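Local coordinates for protein erythrocyte binding antigen 140 (PDB 4GF2) that probably binds a receptor on the surface of the host erythrocyte through its pair of Duffy-binding-like domains during invasion by Plasmodium falciparum, at residues A[46-51]-A[64-69]; A[58-63]-A[144-149]; A[85-90]-A[164-169]. The protein carries 3 engineered substitutions. One frame throughout, in Å; residues are numbered along the deposited sequence.

All three contacts lie in the first Duffy-binding-like region of the chain. Interactions 1 and 2 share helix 56-78 and touch each other: F48 packs on I62 and F63, and L64 packs on N149. Interaction 1 is mostly buried and holds a short helical turn through a water and side-chain packing. Interaction 2 lies at the surface and joins helix 56-78 to helix 132-155 by a lysine and two asparagines. Interaction 3 is partly buried, its centre about 21 Å from that of interaction 1 and about 19 Å from that of interaction 2. It is covalent, a disulfide between helix 83-101 and the loop after helix 132-155. I169 of that loop touches the backbone of K147.

Interaction 1 (A[46-51]-A[64-69]); sequences ANFLNS and LISVNT
N47 and F48 meet I65 and S66 in a water-bridged, mostly buried contact. It seats the short helical turn 46-49 against the long helix 56-78. No direct hydrogen bond joins the two segments. A single water does this work. The water oxygen accepts from N47 N at 3.0 Å. The same oxygen accepts from N47 ND2 at 2.8 Å. The water then donates to S66 OG, 2.7 Å from its oxygen. The backbone and the side chain of N47 thus grip the same water. They can do so because CG of N47 lies beside its own backbone N (chi1 -66°). S66 OG is also hydrogen-bonded to I62 O, one turn back in its helix, so this buried hydroxyl has two polar partners. N47 OD1 has a weak hydrogen bond to H10 ND1 of helix 4-14.

Packing adds to the water bridge. The F48 ring brings its CE2 corner to 3.4 Å from S66 OG, and the approach is oblique. F63, in the preceding turn of helix 56-78, meets the F48 ring edge-to-face. I65 turns its CG2 branch to the amide of N47, with I65 CG2 4.1 Å from N47 ND2. These two side chains cross at about a right angle.

T69 lies one turn further along. Its OG1 bonds to I65 O at 2.7 Å, and T69 N reaches that oxygen from the opposite face of the carbonyl plane. The whole is a water-mediated junction between a short helical turn and a long helix, part of the mainly helical core of a Duffy-binding-like domain.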
loop_
_atom_site.group_PDB
_atom_site.type_symbol
_atom_site.label_atom_id
_atom_site.label_comp_id
_atom_site.label_asym_id
_atom_site.label_seq_id
_atom_site.Cartn_x
_atom_site.Cartn_y
_atom_site.Cartn_z
ATOM N N ALA A 46 42.836 -11.316 -2.895
ATOM C CA ALA A 46 43.697 -10.333 -3.543
ATOM C C ALA A 46 45.162 -10.757 -3.538
ATOM O O ALA A 46 45.885 -10.522 -4.505
ATOM C CB ALA A 46 43.548 -8.981 -2.862
ATOM N N ASN A 47 45.601 -11.381 -2.450
ATOM C CA ASN A 47 47.011 -11.726 -2.302
ATOM C C ASN A 47 47.528 -12.615 -3.423
ATOM O O ASN A 47 48.702 -12.542 -3.784
ATOM C CB ASN A 47 47.268 -12.373 -0.943
ATOM C CG ASN A 47 47.032 -11.414 0.200
ATOM O OD1 ASN A 47 47.817 -10.489 0.418
ATOM N ND2 ASN A 47 45.943 -11.618 0.935
ATOM N N PHE A 48 46.652 -13.444 -3.978
ATOM C CA PHE A 48 47.017 -14.276 -5.119
ATOM C C PHE A 48 47.512 -13.423 -6.289
ATOM O O PHE A 48 48.398 -13.836 -7.035
ATOM C CB PHE A 48 45.826 -15.122 -5.571
ATOM C CG PHE A 48 45.536 -16.288 -4.676
ATOM C CD1 PHE A 48 46.438 -17.336 -4.568
ATOM C CD2 PHE A 48 44.356 -16.349 -3.953
ATOM C CE1 PHE A 48 46.175 -18.417 -3.749
ATOM C CE2 PHE A 48 44.087 -17.428 -3.133
ATOM C CZ PHE A 48 44.997 -18.465 -3.031
ATOM N N LEU A 49 46.936 -12.235 -6.442
ATOM C CA LEU A 49 47.272 -11.358 -7.562
ATOM C C LEU A 49 48.544 -10.555 -7.321
ATOM O O LEU A 49 49.095 -9.968 -8.250
ATOM C CB LEU A 49 46.114 -10.404 -7.846
ATOM C CG LEU A 49 44.825 -11.075 -8.319
ATOM C CD1 LEU A 49 43.657 -10.104 -8.247
ATOM C CD2 LEU A 49 44.992 -11.607 -9.734
ATOM N N ASN A 50 49.012 -10.523 -6.078
ATOM C CA ASN A 50 50.223 -9.783 -5.748
ATOM C C ASN A 50 51.470 -10.658 -5.778
ATOM O O ASN A 50 52.562 -10.206 -5.438
ATOM C CB ASN A 50 50.086 -9.136 -4.371
ATOM C CG ASN A 50 48.957 -8.130 -4.314
ATOM O OD1 ASN A 50 48.662 -7.452 -5.297
ATOM N ND2 ASN A 50 48.313 -8.034 -3.158
ATOM N N SER A 51 51.306 -11.912 -6.186
ATOM C CA SER A 51 52.426 -12.840 -6.246
ATOM C C SER A 51 52.571 -13.431 -7.642
ATOM O O SER A 51 51.583 -13.639 -8.347
ATOM C CB SER A 51 52.241 -13.962 -5.222
ATOM O OG SER A 51 53.278 -14.924 -5.324
ATOM N N LEU A 64 47.863 -20.120 2.234
ATOM C CA LEU A 64 47.869 -20.083 3.690
ATOM C C LEU A 64 47.608 -18.663 4.179
ATOM O O LEU A 64 46.879 -18.450 5.152
ATOM C CB LEU A 64 49.201 -20.597 4.235
ATOM C CG LEU A 64 49.399 -22.113 4.166
ATOM C CD1 LEU A 64 50.861 -22.475 4.395
ATOM C CD2 LEU A 64 48.511 -22.817 5.184
ATOM N N ILE A 65 48.201 -17.692 3.492
ATOM C CA ILE A 65 48.014 -16.292 3.842
ATOM C C ILE A 65 46.569 -15.866 3.620
ATOM O O ILE A 65 46.000 -15.120 4.415
ATOM C CB ILE A 65 48.936 -15.385 3.017
ATOM C CG1 ILE A 65 50.389 -15.580 3.457
ATOM C CG2 ILE A 65 48.528 -13.923 3.177
ATOM C CD1 ILE A 65 51.404 -14.898 2.564
ATOM N N SER A 66 45.975 -16.342 2.535
ATOM C CA SER A 66 44.612 -15.967 2.195
ATOM C C SER A 66 43.609 -16.437 3.252
ATOM O O SER A 66 42.788 -15.653 3.718
ATOM C CB SER A 66 44.242 -16.525 0.825
ATOM O OG SER A 66 45.058 -15.952 -0.179
ATOM N N VAL A 67 43.672 -17.710 3.635
ATOM C CA VAL A 67 42.704 -18.245 4.591
ATOM C C VAL A 67 42.877 -17.616 5.973
ATOM O O VAL A 67 41.899 -17.259 6.628
ATOM C CB VAL A 67 42.772 -19.789 4.707
ATOM C CG1 VAL A 67 42.455 -20.432 3.372
ATOM C CG2 VAL A 67 44.134 -20.251 5.224
ATOM N N ASN A 68 44.125 -17.474 6.403
ATOM C CA ASN A 68 44.429 -16.885 7.701
ATOM C C ASN A 68 43.995 -15.421 7.766
ATOM O O ASN A 68 43.525 -14.948 8.801
ATOM C CB ASN A 68 45.927 -17.012 7.994
ATOM C CG ASN A 68 46.325 -16.373 9.306
ATOM O OD1 ASN A 68 46.667 -15.195 9.353
ATOM N ND2 ASN A 68 46.282 -17.150 10.381
ATOM N N THR A 69 44.140 -14.707 6.654
ATOM C CA THR A 69 43.742 -13.306 6.602
ATOM C C THR A 69 42.222 -13.210 6.609
ATOM O O THR A 69 41.645 -12.378 7.313
ATOM C CB THR A 69 44.304 -12.587 5.361
ATOM O OG1 THR A 69 45.736 -12.630 5.383
ATOM C CG2 THR A 69 43.861 -11.134 5.339
HETATM O O HOH W 1 44.402 -13.415 -0.625
#

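Interaction 2 (A[58-63]-A[144-149]); sequences KFKEIF and EKNKAN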
loop_
_atom_site.group_PDB
_atom_site.type_symbol
_atom_site.label_atom_id
_atom_site.label_comp_id
_atom_site.label_asym_id
_atom_site.label_seq_id
_atom_site.Cartn_x
_atom_site.Cartn_y
_atom_site.Cartn_z
ATOM N N LYS A 58 55.215 -21.627 -3.289
ATOM C CA LYS A 58 54.740 -20.257 -3.180
ATOM C C LYS A 58 53.218 -20.225 -3.195
ATOM O O LYS A 58 52.595 -19.573 -2.356
ATOM C CB LYS A 58 55.295 -19.405 -4.322
ATOM C CG LYS A 58 55.146 -17.907 -4.102
ATOM C CD LYS A 58 55.901 -17.455 -2.862
ATOM C CE LYS A 58 55.883 -15.946 -2.714
ATOM N NZ LYS A 58 56.580 -15.512 -1.473
ATOM N N PHE A 59 52.619 -20.935 -4.145
ATOM C CA PHE A 59 51.165 -20.992 -4.241
ATOM C C PHE A 59 50.555 -21.447 -2.920
ATOM O O PHE A 59 49.533 -20.920 -2.486
ATOM C CB PHE A 59 50.722 -21.932 -5.362
ATOM C CG PHE A 59 49.242 -22.183 -5.381
ATOM C CD1 PHE A 59 48.378 -21.263 -5.951
ATOM C CD2 PHE A 59 48.713 -23.330 -4.812
ATOM C CE1 PHE A 59 47.011 -21.485 -5.959
ATOM C CE2 PHE A 59 47.347 -23.559 -4.817
ATOM C CZ PHE A 59 46.495 -22.632 -5.393
ATOM N N LYS A 60 51.186 -22.431 -2.292
ATOM C CA LYS A 60 50.737 -22.935 -1.002
ATOM C C LYS A 60 50.839 -21.836 0.044
ATOM O O LYS A 60 49.906 -21.607 0.813
ATOM C CB LYS A 60 51.590 -24.136 -0.588
ATOM C CG LYS A 60 51.353 -24.627 0.830
ATOM C CD LYS A 60 49.916 -25.069 1.041
ATOM C CE LYS A 60 49.712 -25.667 2.426
ATOM N NZ LYS A 60 50.446 -26.955 2.611
ATOM N N GLU A 61 51.979 -21.153 0.058
ATOM C CA GLU A 61 52.235 -20.099 1.029
ATOM C C GLU A 61 51.205 -18.982 0.920
ATOM O O GLU A 61 50.739 -18.454 1.931
ATOM C CB GLU A 61 53.633 -19.519 0.826
ATOM C CG GLU A 61 53.954 -18.361 1.755
ATOM C CD GLU A 61 55.154 -17.566 1.297
ATOM O OE1 GLU A 61 55.970 -18.111 0.525
ATOM O OE2 GLU A 61 55.276 -16.392 1.702
ATOM N N ILE A 62 50.856 -18.619 -0.310
ATOM C CA ILE A 62 49.890 -17.553 -0.545
ATOM C C ILE A 62 48.485 -18.002 -0.165
ATOM O O ILE A 62 47.662 -17.200 0.277
ATOM C CB ILE A 62 49.896 -17.099 -2.018
ATOM C CG1 ILE A 62 51.270 -16.536 -2.396
ATOM C CG2 ILE A 62 48.811 -16.058 -2.265
ATOM C CD1 ILE A 62 51.715 -15.351 -1.549
ATOM N N PHE A 63 48.209 -19.288 -0.340
ATOM C CA PHE A 63 46.911 -19.830 0.027
ATOM C C PHE A 63 46.779 -19.784 1.541
ATOM O O PHE A 63 45.722 -19.439 2.075
ATOM C CB PHE A 63 46.771 -21.263 -0.478
ATOM C CG PHE A 63 45.399 -21.600 -0.986
ATOM C CD1 PHE A 63 44.267 -21.123 -0.350
ATOM C CD2 PHE A 63 45.246 -22.395 -2.107
ATOM C CE1 PHE A 63 43.007 -21.438 -0.825
ATOM C CE2 PHE A 63 43.994 -22.713 -2.584
ATOM C CZ PHE A 63 42.874 -22.234 -1.945
ATOM N N GLU A 144 42.829 -32.038 -1.564
ATOM C CA GLU A 144 42.782 -33.201 -0.687
ATOM C C GLU A 144 43.995 -33.234 0.237
ATOM O O GLU A 144 43.867 -33.464 1.440
ATOM C CB GLU A 144 42.730 -34.492 -1.509
ATOM C CG GLU A 144 41.420 -35.254 -1.400
ATOM C CD GLU A 144 41.153 -35.771 0.002
ATOM O OE1 GLU A 144 41.923 -36.629 0.481
ATOM O OE2 GLU A 144 40.169 -35.316 0.625
ATOM N N LYS A 145 45.170 -32.991 -0.330
ATOM C CA LYS A 145 46.416 -33.134 0.411
ATOM C C LYS A 145 46.739 -31.929 1.294
ATOM O O LYS A 145 47.491 -32.048 2.261
ATOM C CB LYS A 145 47.567 -33.404 -0.560
ATOM C CG LYS A 145 47.522 -34.811 -1.146
ATOM C CD LYS A 145 48.000 -34.859 -2.586
ATOM C CE LYS A 145 47.819 -36.256 -3.168
ATOM N NZ LYS A 145 48.206 -36.343 -4.603
ATOM N N ASN A 146 46.157 -30.777 0.977
ATOM C CA ASN A 146 46.512 -29.544 1.666
ATOM C C ASN A 146 45.420 -28.988 2.573
ATOM O O ASN A 146 45.679 -28.093 3.374
ATOM C CB ASN A 146 46.919 -28.482 0.644
ATOM C CG ASN A 146 48.241 -28.796 -0.019
ATOM O OD1 ASN A 146 49.301 -28.490 0.521
ATOM N ND2 ASN A 146 48.187 -29.418 -1.191
ATOM N N LYS A 147 44.209 -29.522 2.456
ATOM C CA LYS A 147 43.057 -28.956 3.150
ATOM C C LYS A 147 43.232 -28.938 4.665
ATOM O O LYS A 147 42.947 -27.931 5.312
ATOM C CB LYS A 147 41.776 -29.710 2.786
ATOM C CG LYS A 147 41.744 -31.160 3.226
ATOM C CD LYS A 147 40.469 -31.835 2.756
ATOM C CE LYS A 147 40.438 -33.302 3.127
ATOM N NZ LYS A 147 39.112 -33.905 2.834
ATOM N N ALA A 148 43.693 -30.049 5.229
ATOM C CA ALA A 148 43.847 -30.154 6.675
ATOM C C ALA A 148 44.744 -29.040 7.196
ATOM O O ALA A 148 44.428 -28.386 8.190
ATOM C CB ALA A 148 44.415 -31.504 7.046
ATOM N N ASN A 149 45.863 -28.822 6.514
ATOM C CA ASN A 149 46.797 -27.773 6.899
ATOM C C ASN A 149 46.221 -26.377 6.666
ATOM O O ASN A 149 46.442 -25.466 7.465
ATOM C CB ASN A 149 48.119 -27.941 6.148
ATOM C CG ASN A 149 49.085 -26.806 6.409
ATOM O OD1 ASN A 149 49.648 -26.228 5.479
ATOM N ND2 ASN A 149 49.275 -26.470 7.680
#
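K60 reaches across from helix 56-78 to N146 and N149 of helix 132-155. This is a polar helix-helix contact at the surface of the helical Duffy-binding-like fold.

Hydrogen bonds carry it. K60 NZ donates to N146 OD1 at 2.8 Å, in the carbonyl plane and on a lone pair. A second, weak bond runs from K60 NZ to N149 OD1 at 3.1 Å. One ammonium therefore ties together two amides a turn apart. N146 ND2 bonds back to W142 O of its own helix, which helps fix which end of the amide faces the lysine. The helix is kinked here: N of A148 and N of N149 lack their bonds to the preceding turn.

No salt bridge crosses between the segments. K147 NZ meets E144 OE2 at 2.8 Å on the syn side of the carboxylate, and K147 is also paired with E172 of the following loop. K58 pairs weakly with E61.

Aromatic packing lies behind the polar groups. F59 and F63 both meet W142, and the K60 side chain also touches that residue.

The lysine chain is bent at chi2 (60°) and again at chi4 (-67°), which brings K60 CE as well as K60 NZ to 3.1 Å from N149 OD1.

Interaction 3 (A[85-90]-A[164-169]); sequences IFCNEL and KECAII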
loop_
_atom_site.group_PDB
_atom_site.type_symbol
_atom_site.label_atom_id
_atom_site.label_comp_id
_atom_site.label_asym_id
_atom_site.label_seq_id
_atom_site.Cartn_x
_atom_site.Cartn_y
_atom_site.Cartn_z
ATOM N N ILE A 85 28.000 -16.771 14.866
ATOM C CA ILE A 85 28.021 -16.209 13.525
ATOM C C ILE A 85 29.430 -16.271 12.953
ATOM O O ILE A 85 29.639 -16.757 11.843
ATOM C CB ILE A 85 27.500 -14.759 13.521
ATOM C CG1 ILE A 85 26.004 -14.747 13.839
ATOM C CG2 ILE A 85 27.748 -14.109 12.173
ATOM C CD1 ILE A 85 25.435 -13.365 14.106
ATOM N N PHE A 86 30.394 -15.780 13.719
ATOM C CA PHE A 86 31.791 -15.861 13.325
ATOM C C PHE A 86 32.171 -17.309 13.023
ATOM O O PHE A 86 32.888 -17.584 12.060
ATOM C CB PHE A 86 32.680 -15.296 14.433
ATOM C CG PHE A 86 34.143 -15.482 14.184
ATOM C CD1 PHE A 86 34.729 -15.002 13.025
ATOM C CD2 PHE A 86 34.937 -16.133 15.112
ATOM C CE1 PHE A 86 36.076 -15.171 12.791
ATOM C CE2 PHE A 86 36.286 -16.308 14.883
ATOM C CZ PHE A 86 36.858 -15.824 13.723
ATOM N N CYS A 87 31.679 -18.232 13.844
ATOM C CA CYS A 87 31.947 -19.650 13.644
ATOM C C CYS A 87 31.480 -20.111 12.268
ATOM O O CYS A 87 32.244 -20.707 11.512
ATOM C CB CYS A 87 31.255 -20.482 14.725
ATOM S SG CYS A 87 31.234 -22.260 14.375
ATOM N N ASN A 88 30.221 -19.837 11.950
ATOM C CA ASN A 88 29.653 -20.269 10.681
ATOM C C ASN A 88 30.323 -19.630 9.470
ATOM O O ASN A 88 30.472 -20.271 8.429
ATOM C CB ASN A 88 28.149 -19.993 10.658
ATOM C CG ASN A 88 27.404 -20.817 11.684
ATOM O OD1 ASN A 88 27.893 -21.848 12.135
ATOM N ND2 ASN A 88 26.220 -20.366 12.063
ATOM N N GLU A 89 30.736 -18.375 9.605
ATOM C CA GLU A 89 31.339 -17.666 8.485
ATOM C C GLU A 89 32.767 -18.158 8.232
ATOM O O GLU A 89 33.213 -18.214 7.085
ATOM C CB GLU A 89 31.278 -16.152 8.704
ATOM C CG GLU A 89 29.840 -15.625 8.740
ATOM C CD GLU A 89 29.734 -14.109 8.733
ATOM O OE1 GLU A 89 30.757 -13.426 8.543
ATOM O OE2 GLU A 89 28.610 -13.594 8.905
ATOM N N LEU A 90 33.475 -18.535 9.294
ATOM C CA LEU A 90 34.777 -19.177 9.139
ATOM C C LEU A 90 34.620 -20.414 8.273
ATOM O O LEU A 90 35.338 -20.606 7.293
ATOM C CB LEU A 90 35.356 -19.597 10.492
ATOM C CG LEU A 90 36.163 -18.572 11.287
ATOM C CD1 LEU A 90 36.499 -19.152 12.640
ATOM C CD2 LEU A 90 37.437 -18.162 10.553
ATOM N N LYS A 164 34.508 -25.524 20.816
ATOM C CA LYS A 164 35.395 -26.650 20.564
ATOM C C LYS A 164 35.011 -27.341 19.256
ATOM O O LYS A 164 35.868 -27.672 18.439
ATOM C CB LYS A 164 35.321 -27.632 21.737
ATOM C CG LYS A 164 36.020 -28.960 21.521
ATOM C CD LYS A 164 35.738 -29.895 22.689
ATOM C CE LYS A 164 36.361 -31.269 22.490
ATOM N NZ LYS A 164 36.026 -32.194 23.612
ATOM N N GLU A 165 33.711 -27.518 19.055
ATOM C CA GLU A 165 33.200 -28.305 17.938
ATOM C C GLU A 165 33.328 -27.566 16.606
ATOM O O GLU A 165 33.334 -28.189 15.545
ATOM C CB GLU A 165 31.743 -28.730 18.178
ATOM C CG GLU A 165 30.961 -27.878 19.181
ATOM C CD GLU A 165 31.317 -28.188 20.631
ATOM O OE1 GLU A 165 31.243 -27.271 21.475
ATOM O OE2 GLU A 165 31.670 -29.349 20.925
ATOM N N CYS A 166 33.449 -26.243 16.657
ATOM C CA CYS A 166 33.597 -25.466 15.430
ATOM C C CYS A 166 35.002 -25.586 14.837
ATOM O O CYS A 166 35.227 -25.227 13.681
ATOM C CB CYS A 166 33.260 -23.994 15.676
ATOM S SG CYS A 166 33.101 -23.032 14.143
ATOM N N ALA A 167 35.940 -26.103 15.627
ATOM C CA ALA A 167 37.319 -26.248 15.180
ATOM C C ALA A 167 37.512 -27.492 14.311
ATOM O O ALA A 167 38.586 -27.695 13.742
ATOM C CB ALA A 167 38.255 -26.292 16.375
ATOM N N ILE A 168 36.479 -28.327 14.212
ATOM C CA ILE A 168 36.542 -29.502 13.347
ATOM C C ILE A 168 36.329 -29.083 11.898
ATOM O O ILE A 168 35.320 -28.462 11.569
ATOM C CB ILE A 168 35.486 -30.569 13.722
ATOM C CG1 ILE A 168 35.627 -30.986 15.187
ATOM C CG2 ILE A 168 35.613 -31.794 12.822
ATOM C CD1 ILE A 168 36.987 -31.532 15.536
ATOM N N ILE A 169 37.281 -29.436 11.039
ATOM C CA ILE A 169 37.205 -29.104 9.621
ATOM C C ILE A 169 35.813 -29.408 9.065
ATOM O O ILE A 169 35.245 -30.458 9.354
ATOM C CB ILE A 169 38.271 -29.873 8.811
ATOM C CG1 ILE A 169 38.333 -29.355 7.375
ATOM C CG2 ILE A 169 37.990 -31.371 8.822
ATOM C CD1 ILE A 169 39.520 -29.893 6.601
#
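C87 and C166 are joined by a disulfide, their SG atoms 2.0 Å apart. The bond links helix 83-101 to the loop between helices 132-155 and 175-202. Both cysteines point toward the other segment, and the link bends at the sulfurs. Their side chains take similar shapes. Each SG stands opposite its own backbone N, at chi1 168° in C87 and -169° in C166. Both sulfurs are thus extended away from their chains and meet midway. The torsion about the S-S bond is 108°, a right-handed twist somewhat wider than a right angle. It sets C87 CB and C166 CB 4.2 Å apart. The CA atoms of C87 and C166 are 6.3 Å apart, the nearest CA pair of the two segments.

No hydrogen bond crosses between the two segments, and no other pair of side chains comes as close. The covalent link is the contact.

The surroundings differ on the two sides. On the helix, the F86 ring has L90 CD1 over one face, 3.5 Å above the plane and offset toward the rim. L90 also touches M154 of helix 132-155, and both F86 and L90 touch I162, earlier in the same loop as C166. Polar bonds hold the loop as well. R91, the next residue of helix 83-101, donates to I168 O through NH1 and weakly to C166 O. W151 NE1 of helix 132-155 bonds to A167 O.

C166 itself sits in a short 3-10 turn, 164-167, and is buried, while C87 is partly exposed. Such a helix-to-loop disulfide, joining cysteines far apart in sequence, is characteristic of the cysteine-rich Duffy-binding-like fold. The second Duffy-binding region of this chain has a comparably spaced pair, C392 and C467.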